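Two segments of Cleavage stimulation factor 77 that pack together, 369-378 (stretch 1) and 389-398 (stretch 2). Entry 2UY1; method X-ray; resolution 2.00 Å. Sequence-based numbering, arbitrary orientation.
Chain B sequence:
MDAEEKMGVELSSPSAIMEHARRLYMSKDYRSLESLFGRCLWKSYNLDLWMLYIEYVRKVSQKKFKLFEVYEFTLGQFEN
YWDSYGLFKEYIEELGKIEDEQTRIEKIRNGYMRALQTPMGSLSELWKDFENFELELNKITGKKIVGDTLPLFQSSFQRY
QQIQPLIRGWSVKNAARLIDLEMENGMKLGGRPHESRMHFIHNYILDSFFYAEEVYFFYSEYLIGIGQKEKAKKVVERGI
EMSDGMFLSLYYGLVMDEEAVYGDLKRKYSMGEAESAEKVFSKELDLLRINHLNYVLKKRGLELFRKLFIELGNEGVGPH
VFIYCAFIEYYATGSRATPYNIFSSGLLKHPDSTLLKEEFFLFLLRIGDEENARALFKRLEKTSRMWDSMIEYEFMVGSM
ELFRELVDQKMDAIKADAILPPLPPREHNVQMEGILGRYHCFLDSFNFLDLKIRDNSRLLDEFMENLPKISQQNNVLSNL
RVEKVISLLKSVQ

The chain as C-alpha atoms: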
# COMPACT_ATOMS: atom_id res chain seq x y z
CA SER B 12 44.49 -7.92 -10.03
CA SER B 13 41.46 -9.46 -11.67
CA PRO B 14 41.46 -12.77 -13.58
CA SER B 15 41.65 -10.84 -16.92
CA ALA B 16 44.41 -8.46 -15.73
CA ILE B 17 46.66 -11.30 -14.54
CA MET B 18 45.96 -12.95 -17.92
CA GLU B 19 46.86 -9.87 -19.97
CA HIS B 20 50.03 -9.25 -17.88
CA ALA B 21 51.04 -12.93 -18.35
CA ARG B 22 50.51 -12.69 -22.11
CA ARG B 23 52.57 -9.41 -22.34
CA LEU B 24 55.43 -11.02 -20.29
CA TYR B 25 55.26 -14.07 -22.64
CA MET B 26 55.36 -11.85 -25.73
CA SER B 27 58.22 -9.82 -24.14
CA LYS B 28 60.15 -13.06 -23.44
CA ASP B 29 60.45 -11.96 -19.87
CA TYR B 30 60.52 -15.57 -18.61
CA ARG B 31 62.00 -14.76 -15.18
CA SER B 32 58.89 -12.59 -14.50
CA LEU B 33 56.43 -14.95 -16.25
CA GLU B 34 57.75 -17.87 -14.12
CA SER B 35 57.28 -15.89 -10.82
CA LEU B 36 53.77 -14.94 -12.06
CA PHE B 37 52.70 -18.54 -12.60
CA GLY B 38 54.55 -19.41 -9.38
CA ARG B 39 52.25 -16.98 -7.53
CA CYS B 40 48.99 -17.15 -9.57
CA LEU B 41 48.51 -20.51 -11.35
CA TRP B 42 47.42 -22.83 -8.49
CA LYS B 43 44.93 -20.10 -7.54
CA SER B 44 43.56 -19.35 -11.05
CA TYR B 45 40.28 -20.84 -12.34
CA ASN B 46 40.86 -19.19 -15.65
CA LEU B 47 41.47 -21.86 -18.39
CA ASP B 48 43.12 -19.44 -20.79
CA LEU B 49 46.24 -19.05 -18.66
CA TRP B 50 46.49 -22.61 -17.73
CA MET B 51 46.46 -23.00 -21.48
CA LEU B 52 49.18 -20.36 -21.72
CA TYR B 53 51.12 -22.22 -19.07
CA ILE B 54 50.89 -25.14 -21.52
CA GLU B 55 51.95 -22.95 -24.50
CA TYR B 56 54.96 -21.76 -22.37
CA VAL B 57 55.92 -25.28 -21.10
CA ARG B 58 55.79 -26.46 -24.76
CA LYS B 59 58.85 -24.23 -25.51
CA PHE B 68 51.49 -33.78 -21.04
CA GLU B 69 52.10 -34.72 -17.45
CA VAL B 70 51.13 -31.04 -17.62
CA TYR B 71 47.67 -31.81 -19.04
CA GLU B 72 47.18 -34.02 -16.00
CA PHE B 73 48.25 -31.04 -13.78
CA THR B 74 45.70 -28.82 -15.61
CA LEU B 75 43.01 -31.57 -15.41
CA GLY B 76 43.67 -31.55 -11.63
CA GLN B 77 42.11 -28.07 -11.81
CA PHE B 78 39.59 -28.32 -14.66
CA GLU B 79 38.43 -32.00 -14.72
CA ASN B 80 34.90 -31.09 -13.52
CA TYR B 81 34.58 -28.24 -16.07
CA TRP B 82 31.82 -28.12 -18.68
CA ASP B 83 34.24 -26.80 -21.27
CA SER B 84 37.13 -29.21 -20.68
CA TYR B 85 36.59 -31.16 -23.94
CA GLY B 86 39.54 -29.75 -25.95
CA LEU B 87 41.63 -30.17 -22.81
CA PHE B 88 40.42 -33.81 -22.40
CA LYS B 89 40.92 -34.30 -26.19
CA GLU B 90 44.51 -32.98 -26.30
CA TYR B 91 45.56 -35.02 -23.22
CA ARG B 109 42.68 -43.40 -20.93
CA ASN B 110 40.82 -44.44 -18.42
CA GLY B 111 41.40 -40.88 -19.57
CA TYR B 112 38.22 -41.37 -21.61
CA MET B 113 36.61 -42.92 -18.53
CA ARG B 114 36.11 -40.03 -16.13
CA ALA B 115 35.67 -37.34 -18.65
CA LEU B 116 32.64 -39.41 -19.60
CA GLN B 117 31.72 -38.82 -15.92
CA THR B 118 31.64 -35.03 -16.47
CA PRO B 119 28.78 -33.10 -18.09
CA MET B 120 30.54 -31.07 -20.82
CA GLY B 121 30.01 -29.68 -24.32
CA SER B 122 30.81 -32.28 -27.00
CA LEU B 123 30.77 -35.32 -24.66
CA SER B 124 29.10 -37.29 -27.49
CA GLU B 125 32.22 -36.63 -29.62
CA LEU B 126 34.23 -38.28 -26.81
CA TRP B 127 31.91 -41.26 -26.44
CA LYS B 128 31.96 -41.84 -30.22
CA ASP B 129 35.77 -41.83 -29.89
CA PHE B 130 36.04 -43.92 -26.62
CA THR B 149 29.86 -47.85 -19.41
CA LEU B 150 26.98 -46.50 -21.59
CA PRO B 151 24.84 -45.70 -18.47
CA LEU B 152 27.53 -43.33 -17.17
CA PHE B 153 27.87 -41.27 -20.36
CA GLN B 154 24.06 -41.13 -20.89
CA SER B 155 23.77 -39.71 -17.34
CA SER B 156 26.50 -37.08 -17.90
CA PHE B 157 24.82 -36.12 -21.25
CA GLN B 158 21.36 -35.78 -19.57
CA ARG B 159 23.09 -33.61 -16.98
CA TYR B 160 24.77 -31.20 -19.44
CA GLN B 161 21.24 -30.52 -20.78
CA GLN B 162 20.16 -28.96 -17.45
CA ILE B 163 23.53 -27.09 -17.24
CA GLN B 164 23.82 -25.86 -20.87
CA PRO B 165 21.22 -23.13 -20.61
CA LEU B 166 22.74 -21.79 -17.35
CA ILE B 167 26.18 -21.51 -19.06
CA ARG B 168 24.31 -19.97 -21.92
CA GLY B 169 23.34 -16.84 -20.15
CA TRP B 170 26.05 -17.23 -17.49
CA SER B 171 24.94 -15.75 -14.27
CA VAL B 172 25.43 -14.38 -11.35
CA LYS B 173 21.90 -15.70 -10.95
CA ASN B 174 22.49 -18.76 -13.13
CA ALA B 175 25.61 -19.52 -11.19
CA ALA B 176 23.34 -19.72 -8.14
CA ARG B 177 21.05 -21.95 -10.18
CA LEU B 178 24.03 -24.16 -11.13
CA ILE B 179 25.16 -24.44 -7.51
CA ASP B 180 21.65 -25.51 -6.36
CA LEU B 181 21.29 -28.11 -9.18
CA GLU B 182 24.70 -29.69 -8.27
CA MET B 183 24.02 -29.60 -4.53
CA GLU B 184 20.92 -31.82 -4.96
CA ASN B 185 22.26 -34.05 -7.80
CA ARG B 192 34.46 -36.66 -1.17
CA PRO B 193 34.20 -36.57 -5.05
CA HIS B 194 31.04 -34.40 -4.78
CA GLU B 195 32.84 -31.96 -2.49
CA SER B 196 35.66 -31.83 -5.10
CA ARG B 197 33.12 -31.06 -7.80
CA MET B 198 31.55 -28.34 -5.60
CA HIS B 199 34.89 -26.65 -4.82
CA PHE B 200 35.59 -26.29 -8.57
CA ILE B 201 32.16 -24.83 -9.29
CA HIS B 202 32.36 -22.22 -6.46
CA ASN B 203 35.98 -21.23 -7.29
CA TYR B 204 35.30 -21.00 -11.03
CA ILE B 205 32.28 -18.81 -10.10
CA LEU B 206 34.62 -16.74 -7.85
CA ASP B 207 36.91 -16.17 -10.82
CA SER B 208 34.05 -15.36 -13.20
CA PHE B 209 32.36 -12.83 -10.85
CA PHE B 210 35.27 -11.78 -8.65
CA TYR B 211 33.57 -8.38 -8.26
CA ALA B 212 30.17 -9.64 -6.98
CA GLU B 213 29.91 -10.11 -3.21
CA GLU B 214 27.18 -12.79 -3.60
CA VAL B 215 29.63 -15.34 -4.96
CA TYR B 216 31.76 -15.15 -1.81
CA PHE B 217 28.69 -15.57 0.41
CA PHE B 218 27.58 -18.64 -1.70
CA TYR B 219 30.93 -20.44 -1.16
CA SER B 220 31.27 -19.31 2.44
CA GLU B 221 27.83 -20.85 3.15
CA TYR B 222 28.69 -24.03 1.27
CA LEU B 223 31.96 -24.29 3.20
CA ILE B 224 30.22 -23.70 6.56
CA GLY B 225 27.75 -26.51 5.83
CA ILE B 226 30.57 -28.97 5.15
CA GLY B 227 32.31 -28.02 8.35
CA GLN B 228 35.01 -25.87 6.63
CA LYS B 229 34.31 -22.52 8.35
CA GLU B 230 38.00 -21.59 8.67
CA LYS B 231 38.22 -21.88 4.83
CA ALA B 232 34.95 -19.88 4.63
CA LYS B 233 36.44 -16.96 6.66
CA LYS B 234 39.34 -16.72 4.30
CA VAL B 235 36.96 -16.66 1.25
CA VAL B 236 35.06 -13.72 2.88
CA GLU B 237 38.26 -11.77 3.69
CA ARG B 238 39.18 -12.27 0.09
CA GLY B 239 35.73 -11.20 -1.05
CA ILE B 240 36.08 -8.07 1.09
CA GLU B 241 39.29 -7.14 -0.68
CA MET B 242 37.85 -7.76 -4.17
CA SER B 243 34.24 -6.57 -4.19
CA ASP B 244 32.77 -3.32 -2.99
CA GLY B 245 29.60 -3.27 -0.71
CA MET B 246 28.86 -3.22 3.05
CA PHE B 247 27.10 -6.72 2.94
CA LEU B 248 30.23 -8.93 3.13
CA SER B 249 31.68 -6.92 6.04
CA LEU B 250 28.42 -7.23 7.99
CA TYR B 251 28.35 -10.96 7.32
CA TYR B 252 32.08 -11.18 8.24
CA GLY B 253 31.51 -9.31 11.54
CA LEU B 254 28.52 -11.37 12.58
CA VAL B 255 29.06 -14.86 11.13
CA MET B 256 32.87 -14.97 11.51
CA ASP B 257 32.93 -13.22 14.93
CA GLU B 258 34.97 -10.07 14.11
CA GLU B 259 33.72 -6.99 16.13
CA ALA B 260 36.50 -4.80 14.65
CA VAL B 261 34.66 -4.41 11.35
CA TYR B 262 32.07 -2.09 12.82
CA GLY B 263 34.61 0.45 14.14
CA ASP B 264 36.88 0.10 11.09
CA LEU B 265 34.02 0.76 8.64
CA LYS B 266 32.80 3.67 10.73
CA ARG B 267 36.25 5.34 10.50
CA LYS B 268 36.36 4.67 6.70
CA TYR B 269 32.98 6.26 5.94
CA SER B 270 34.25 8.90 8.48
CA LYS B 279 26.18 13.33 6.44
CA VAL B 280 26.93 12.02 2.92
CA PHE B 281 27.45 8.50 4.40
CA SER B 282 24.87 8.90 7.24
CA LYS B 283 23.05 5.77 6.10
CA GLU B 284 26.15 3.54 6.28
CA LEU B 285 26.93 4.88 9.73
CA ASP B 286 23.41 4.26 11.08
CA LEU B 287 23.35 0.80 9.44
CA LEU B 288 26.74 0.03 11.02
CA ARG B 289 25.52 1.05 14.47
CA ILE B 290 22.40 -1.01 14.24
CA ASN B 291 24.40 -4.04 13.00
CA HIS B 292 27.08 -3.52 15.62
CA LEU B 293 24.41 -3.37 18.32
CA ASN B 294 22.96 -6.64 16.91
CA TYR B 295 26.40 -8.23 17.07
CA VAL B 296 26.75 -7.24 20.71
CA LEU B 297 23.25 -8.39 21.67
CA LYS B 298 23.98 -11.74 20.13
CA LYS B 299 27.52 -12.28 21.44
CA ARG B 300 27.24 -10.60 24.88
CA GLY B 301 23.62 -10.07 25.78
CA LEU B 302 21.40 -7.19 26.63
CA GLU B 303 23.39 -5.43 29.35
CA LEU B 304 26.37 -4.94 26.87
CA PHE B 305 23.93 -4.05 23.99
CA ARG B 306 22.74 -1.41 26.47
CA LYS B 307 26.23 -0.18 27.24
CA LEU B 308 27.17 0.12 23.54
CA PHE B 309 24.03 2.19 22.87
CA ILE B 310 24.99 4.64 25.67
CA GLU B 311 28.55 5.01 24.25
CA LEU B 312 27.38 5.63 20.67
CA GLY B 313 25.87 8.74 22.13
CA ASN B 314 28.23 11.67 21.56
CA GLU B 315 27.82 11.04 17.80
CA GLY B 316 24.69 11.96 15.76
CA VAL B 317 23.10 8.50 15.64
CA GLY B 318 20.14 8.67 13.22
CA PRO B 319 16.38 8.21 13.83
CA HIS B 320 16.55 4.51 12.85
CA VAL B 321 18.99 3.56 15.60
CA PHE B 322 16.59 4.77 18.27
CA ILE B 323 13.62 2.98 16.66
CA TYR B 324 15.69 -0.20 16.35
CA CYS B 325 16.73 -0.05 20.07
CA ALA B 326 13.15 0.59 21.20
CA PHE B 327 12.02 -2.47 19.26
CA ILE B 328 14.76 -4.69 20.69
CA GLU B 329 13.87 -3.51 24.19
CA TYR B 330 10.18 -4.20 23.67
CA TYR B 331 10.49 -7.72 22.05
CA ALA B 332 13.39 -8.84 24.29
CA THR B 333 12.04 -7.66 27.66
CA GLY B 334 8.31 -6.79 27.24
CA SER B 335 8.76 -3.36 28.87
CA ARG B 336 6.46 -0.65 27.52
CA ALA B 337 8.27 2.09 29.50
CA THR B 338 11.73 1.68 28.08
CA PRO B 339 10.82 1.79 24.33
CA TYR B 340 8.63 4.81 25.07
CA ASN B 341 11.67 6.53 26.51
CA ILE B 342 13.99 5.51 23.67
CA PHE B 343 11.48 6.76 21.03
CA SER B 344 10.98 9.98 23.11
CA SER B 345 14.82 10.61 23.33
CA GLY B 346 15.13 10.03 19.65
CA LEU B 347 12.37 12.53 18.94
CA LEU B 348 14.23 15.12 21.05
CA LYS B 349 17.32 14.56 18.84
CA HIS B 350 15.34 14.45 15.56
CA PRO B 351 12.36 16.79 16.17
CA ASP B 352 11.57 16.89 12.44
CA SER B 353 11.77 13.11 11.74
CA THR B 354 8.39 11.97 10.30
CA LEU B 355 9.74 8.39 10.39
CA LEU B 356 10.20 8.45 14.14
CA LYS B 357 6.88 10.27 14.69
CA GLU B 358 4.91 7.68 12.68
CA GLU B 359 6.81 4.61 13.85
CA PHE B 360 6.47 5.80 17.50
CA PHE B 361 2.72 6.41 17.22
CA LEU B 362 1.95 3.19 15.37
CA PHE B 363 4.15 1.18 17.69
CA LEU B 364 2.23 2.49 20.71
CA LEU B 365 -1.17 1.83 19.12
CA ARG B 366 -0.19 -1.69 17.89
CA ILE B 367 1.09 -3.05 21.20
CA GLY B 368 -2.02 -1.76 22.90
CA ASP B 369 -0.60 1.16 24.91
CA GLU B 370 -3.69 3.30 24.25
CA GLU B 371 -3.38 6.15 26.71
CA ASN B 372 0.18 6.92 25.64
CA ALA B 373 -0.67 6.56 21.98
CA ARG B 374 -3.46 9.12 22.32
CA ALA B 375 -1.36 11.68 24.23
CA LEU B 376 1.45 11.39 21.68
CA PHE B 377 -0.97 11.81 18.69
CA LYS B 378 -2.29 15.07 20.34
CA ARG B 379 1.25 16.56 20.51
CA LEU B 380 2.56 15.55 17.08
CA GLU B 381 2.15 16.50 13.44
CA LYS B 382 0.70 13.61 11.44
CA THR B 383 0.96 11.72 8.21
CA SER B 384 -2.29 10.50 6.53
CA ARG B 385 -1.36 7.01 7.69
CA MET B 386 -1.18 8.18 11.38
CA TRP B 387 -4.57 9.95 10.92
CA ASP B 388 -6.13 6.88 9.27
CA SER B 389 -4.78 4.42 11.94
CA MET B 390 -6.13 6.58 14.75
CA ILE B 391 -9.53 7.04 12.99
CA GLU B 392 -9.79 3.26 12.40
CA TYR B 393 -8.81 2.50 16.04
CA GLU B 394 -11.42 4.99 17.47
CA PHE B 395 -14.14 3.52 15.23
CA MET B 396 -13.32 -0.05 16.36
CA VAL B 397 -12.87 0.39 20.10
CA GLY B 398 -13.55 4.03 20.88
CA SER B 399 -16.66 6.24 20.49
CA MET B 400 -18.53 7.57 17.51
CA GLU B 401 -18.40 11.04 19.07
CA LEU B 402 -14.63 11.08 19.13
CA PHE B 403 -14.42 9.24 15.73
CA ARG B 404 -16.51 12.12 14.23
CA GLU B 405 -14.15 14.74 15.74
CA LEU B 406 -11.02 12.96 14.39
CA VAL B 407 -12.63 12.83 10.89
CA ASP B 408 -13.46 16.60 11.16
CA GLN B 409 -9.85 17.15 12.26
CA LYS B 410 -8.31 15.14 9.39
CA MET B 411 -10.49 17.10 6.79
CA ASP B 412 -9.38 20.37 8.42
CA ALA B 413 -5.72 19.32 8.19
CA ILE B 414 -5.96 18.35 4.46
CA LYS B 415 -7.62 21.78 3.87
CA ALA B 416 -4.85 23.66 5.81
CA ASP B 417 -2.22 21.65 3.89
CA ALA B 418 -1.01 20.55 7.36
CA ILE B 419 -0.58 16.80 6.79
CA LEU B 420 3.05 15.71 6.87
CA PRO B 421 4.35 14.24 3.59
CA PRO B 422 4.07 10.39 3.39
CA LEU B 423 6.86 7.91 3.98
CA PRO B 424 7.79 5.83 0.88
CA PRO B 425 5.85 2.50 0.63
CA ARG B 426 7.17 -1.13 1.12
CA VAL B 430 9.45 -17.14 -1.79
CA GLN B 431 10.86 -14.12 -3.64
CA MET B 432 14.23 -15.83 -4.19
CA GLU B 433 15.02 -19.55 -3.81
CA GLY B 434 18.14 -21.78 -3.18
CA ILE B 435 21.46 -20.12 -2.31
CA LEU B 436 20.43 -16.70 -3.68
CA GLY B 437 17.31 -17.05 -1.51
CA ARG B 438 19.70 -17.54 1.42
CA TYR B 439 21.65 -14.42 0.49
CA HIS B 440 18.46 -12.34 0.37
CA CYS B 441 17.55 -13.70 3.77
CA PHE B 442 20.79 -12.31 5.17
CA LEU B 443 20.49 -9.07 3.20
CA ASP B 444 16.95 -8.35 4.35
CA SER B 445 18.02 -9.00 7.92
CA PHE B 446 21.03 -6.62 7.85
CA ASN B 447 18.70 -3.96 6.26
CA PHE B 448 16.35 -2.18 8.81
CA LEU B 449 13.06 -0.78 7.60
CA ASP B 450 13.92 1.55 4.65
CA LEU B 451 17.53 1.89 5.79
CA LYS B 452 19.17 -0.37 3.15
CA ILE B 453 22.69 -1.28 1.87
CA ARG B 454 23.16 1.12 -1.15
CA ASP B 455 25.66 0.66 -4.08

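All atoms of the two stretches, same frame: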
# COMPACT_ATOMS: atom_id res chain seq x y z
N ASP B 369 -0.87 0.13 23.90
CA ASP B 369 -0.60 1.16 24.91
C ASP B 369 -1.38 2.42 24.52
O ASP B 369 -0.79 3.43 24.06
CB ASP B 369 0.91 1.42 24.98
CG ASP B 369 1.31 2.21 26.17
OD1 ASP B 369 0.78 1.98 27.27
OD2 ASP B 369 2.23 3.03 26.03
N GLU B 370 -2.72 2.32 24.69
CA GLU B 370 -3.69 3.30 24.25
C GLU B 370 -3.57 4.74 24.76
O GLU B 370 -3.59 5.70 23.97
CB GLU B 370 -5.11 2.77 24.50
CG GLU B 370 -6.16 3.67 23.95
CD GLU B 370 -7.53 3.08 24.10
OE1 GLU B 370 -7.81 2.04 23.45
OE2 GLU B 370 -8.28 3.63 24.91
N GLU B 371 -3.46 4.87 26.07
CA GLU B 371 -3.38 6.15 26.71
C GLU B 371 -2.16 6.94 26.26
O GLU B 371 -2.25 8.14 26.00
CB GLU B 371 -3.35 5.95 28.24
CG GLU B 371 -4.59 5.22 28.81
CD GLU B 371 -5.82 6.15 28.90
OE1 GLU B 371 -5.84 6.95 29.88
OE2 GLU B 371 -6.73 6.08 28.00
N ASN B 372 -1.00 6.29 26.17
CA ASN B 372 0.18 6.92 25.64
C ASN B 372 0.11 7.27 24.17
O ASN B 372 0.57 8.35 23.77
CB ASN B 372 1.44 6.09 25.92
CG ASN B 372 1.81 6.13 27.37
OD1 ASN B 372 1.46 7.26 28.05
ND2 ASN B 372 2.38 5.17 27.89
N ALA B 373 -0.45 6.34 23.40
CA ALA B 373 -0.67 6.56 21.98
C ALA B 373 -1.46 7.83 21.78
O ALA B 373 -1.07 8.69 20.97
CB ALA B 373 -1.37 5.32 21.31
N ARG B 374 -2.55 7.99 22.52
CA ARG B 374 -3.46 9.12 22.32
C ARG B 374 -2.83 10.46 22.69
O ARG B 374 -2.97 11.43 21.94
CB ARG B 374 -4.76 8.94 23.10
CG ARG B 374 -5.70 7.89 22.57
CD ARG B 374 -6.78 7.71 23.64
NE ARG B 374 -7.86 6.80 23.27
CZ ARG B 374 -8.71 6.97 22.26
NH1 ARG B 374 -8.61 8.02 21.45
NH2 ARG B 374 -9.67 6.09 22.04
N ALA B 375 -2.14 10.49 23.82
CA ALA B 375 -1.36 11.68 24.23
C ALA B 375 -0.27 12.08 23.25
O ALA B 375 -0.03 13.28 23.04
CB ALA B 375 -0.75 11.45 25.61
N LEU B 376 0.41 11.09 22.67
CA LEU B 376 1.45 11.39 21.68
C LEU B 376 0.83 11.99 20.38
O LEU B 376 1.33 13.03 19.87
CB LEU B 376 2.33 10.16 21.39
CG LEU B 376 3.41 10.34 20.32
CD1 LEU B 376 4.57 11.30 20.84
CD2 LEU B 376 3.93 8.99 19.79
N PHE B 377 -0.21 11.33 19.86
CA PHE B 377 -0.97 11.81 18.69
C PHE B 377 -1.38 13.28 18.83
O PHE B 377 -1.23 14.03 17.86
CB PHE B 377 -2.20 10.92 18.50
CG PHE B 377 -2.96 11.15 17.21
CD1 PHE B 377 -2.56 10.55 16.00
CD2 PHE B 377 -4.14 11.92 17.22
CE1 PHE B 377 -3.31 10.76 14.80
CE2 PHE B 377 -4.89 12.10 16.06
CZ PHE B 377 -4.48 11.51 14.85
N LYS B 378 -1.89 13.68 20.02
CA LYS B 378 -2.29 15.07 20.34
C LYS B 378 -1.18 16.11 20.21
O LYS B 378 -1.41 17.17 19.66
CB LYS B 378 -2.97 15.18 21.70
CG LYS B 378 -4.36 14.56 21.78
CD LYS B 378 -4.78 14.37 23.23
CE LYS B 378 -6.15 13.77 23.37
NZ LYS B 378 -6.17 12.91 24.65
N SER B 389 -4.88 5.45 10.85
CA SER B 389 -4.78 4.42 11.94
C SER B 389 -5.53 4.82 13.18
O SER B 389 -6.26 3.99 13.77
CB SER B 389 -3.31 4.12 12.27
OG SER B 389 -2.63 3.83 11.05
N MET B 390 -5.41 6.08 13.57
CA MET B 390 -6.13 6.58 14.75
C MET B 390 -7.65 6.62 14.52
O MET B 390 -8.42 6.30 15.39
CB MET B 390 -5.55 7.97 15.17
CG MET B 390 -6.10 8.58 16.45
SD MET B 390 -5.53 7.64 17.92
CE MET B 390 -6.80 6.47 18.06
N ILE B 391 -8.09 7.05 13.34
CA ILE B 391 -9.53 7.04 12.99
C ILE B 391 -10.08 5.61 13.00
O ILE B 391 -11.21 5.36 13.47
CB ILE B 391 -9.78 7.75 11.56
CG1 ILE B 391 -9.63 9.29 11.70
CG2 ILE B 391 -11.21 7.34 10.95
CD1 ILE B 391 -9.30 10.09 10.35
N GLU B 392 -9.33 4.67 12.45
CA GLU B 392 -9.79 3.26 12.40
C GLU B 392 -9.85 2.64 13.80
O GLU B 392 -10.85 1.99 14.18
CB GLU B 392 -8.90 2.39 11.51
CG GLU B 392 -9.26 0.81 11.48
CD GLU B 392 -10.50 0.44 10.63
OE1 GLU B 392 -11.31 1.33 10.27
OE2 GLU B 392 -10.70 -0.76 10.30
N TYR B 393 -8.79 2.86 14.56
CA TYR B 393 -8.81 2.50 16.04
C TYR B 393 -10.00 3.04 16.89
O TYR B 393 -10.67 2.28 17.60
CB TYR B 393 -7.50 2.94 16.66
CG TYR B 393 -7.29 2.42 18.09
CD1 TYR B 393 -6.64 1.22 18.31
CD2 TYR B 393 -7.77 3.12 19.17
CE1 TYR B 393 -6.38 0.76 19.60
CE2 TYR B 393 -7.54 2.66 20.49
CZ TYR B 393 -6.86 1.50 20.68
OH TYR B 393 -6.64 1.02 21.94
N GLU B 394 -10.19 4.35 16.91
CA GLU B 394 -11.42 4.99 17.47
C GLU B 394 -12.78 4.41 17.04
O GLU B 394 -13.64 4.10 17.91
CB GLU B 394 -11.38 6.51 17.16
CG GLU B 394 -12.31 7.36 18.04
CD GLU B 394 -12.04 7.11 19.52
OE1 GLU B 394 -10.88 6.95 19.85
OE2 GLU B 394 -12.97 7.09 20.33
N PHE B 395 -13.00 4.26 15.71
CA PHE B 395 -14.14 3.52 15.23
C PHE B 395 -14.31 2.09 15.79
O PHE B 395 -15.42 1.64 16.08
CB PHE B 395 -14.17 3.49 13.69
CG PHE B 395 -15.51 3.06 13.09
CD1 PHE B 395 -16.49 4.00 12.79
CD2 PHE B 395 -15.80 1.71 12.84
CE1 PHE B 395 -17.70 3.61 12.20
CE2 PHE B 395 -16.99 1.33 12.28
CZ PHE B 395 -17.98 2.25 11.97
N MET B 396 -13.23 1.34 15.87
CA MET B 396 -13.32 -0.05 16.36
C MET B 396 -13.56 -0.16 17.88
O MET B 396 -14.50 -0.84 18.34
CB MET B 396 -12.11 -0.87 15.89
CG MET B 396 -12.19 -1.18 14.39
SD MET B 396 -10.77 -2.07 13.80
CE MET B 396 -10.89 -3.68 14.64
N VAL B 397 -12.76 0.52 18.66
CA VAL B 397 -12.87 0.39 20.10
C VAL B 397 -13.05 1.67 20.92
O VAL B 397 -12.97 1.64 22.17
CB VAL B 397 -11.67 -0.49 20.70
CG1 VAL B 397 -11.74 -1.91 20.14
CG2 VAL B 397 -10.33 0.19 20.46
N GLY B 398 -13.40 2.76 20.25
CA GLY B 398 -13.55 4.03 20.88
C GLY B 398 -15.01 4.43 20.92
O GLY B 398 -15.81 3.62 21.17
O HOH W 1 -10.36 1.99 24.04

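Helices 370-378 and 389-397 run roughly antiparallel, at 138°, with their axes 12.2 Å apart at closest approach. Long side chains bridge the gap, and the 338 Å² they bury comes mainly from five residues.

At one end, F377 and M390 both direct CA-to-CB toward the partner helix, and both adopt chi1 t. The p value of M390 chi2 folds the thioether across the ring: M390 CG lies 3.7 Å from the F377 ring centroid, 10° off the normal, and M390 SD lies 4.5 Å from it, 14° off. These values define a CH-pi contact and a sulfur-aromatic contact over one face, suiting a flexible, polarisable side chain.

R374 starts sideways. Its chi1 m sets its direction, chi2 t and chi3 t extend the chain, and chi4 of -63° turns the guanidinium so that E394 OE1 sits at its edge. R374 NH2 donates to E394 OE1 at 2.6 Å (155°) and R374 NH1 to the same atom at 3.0 Å (135°), forming a salt bridge that pairs the charge of buried E394. Within its own helix, R374 NE also forms a salt bridge with E370 OE2 (3.6 Å).

E370, extended with chi1 and chi2 t, reaches a water that donates to E370 OE1 (2.6 Å) and to V397 O (3.2 Å), linking the two stretches. E370 OE1 is modelled 2.2 Å from Y393 OH, too close to interpret.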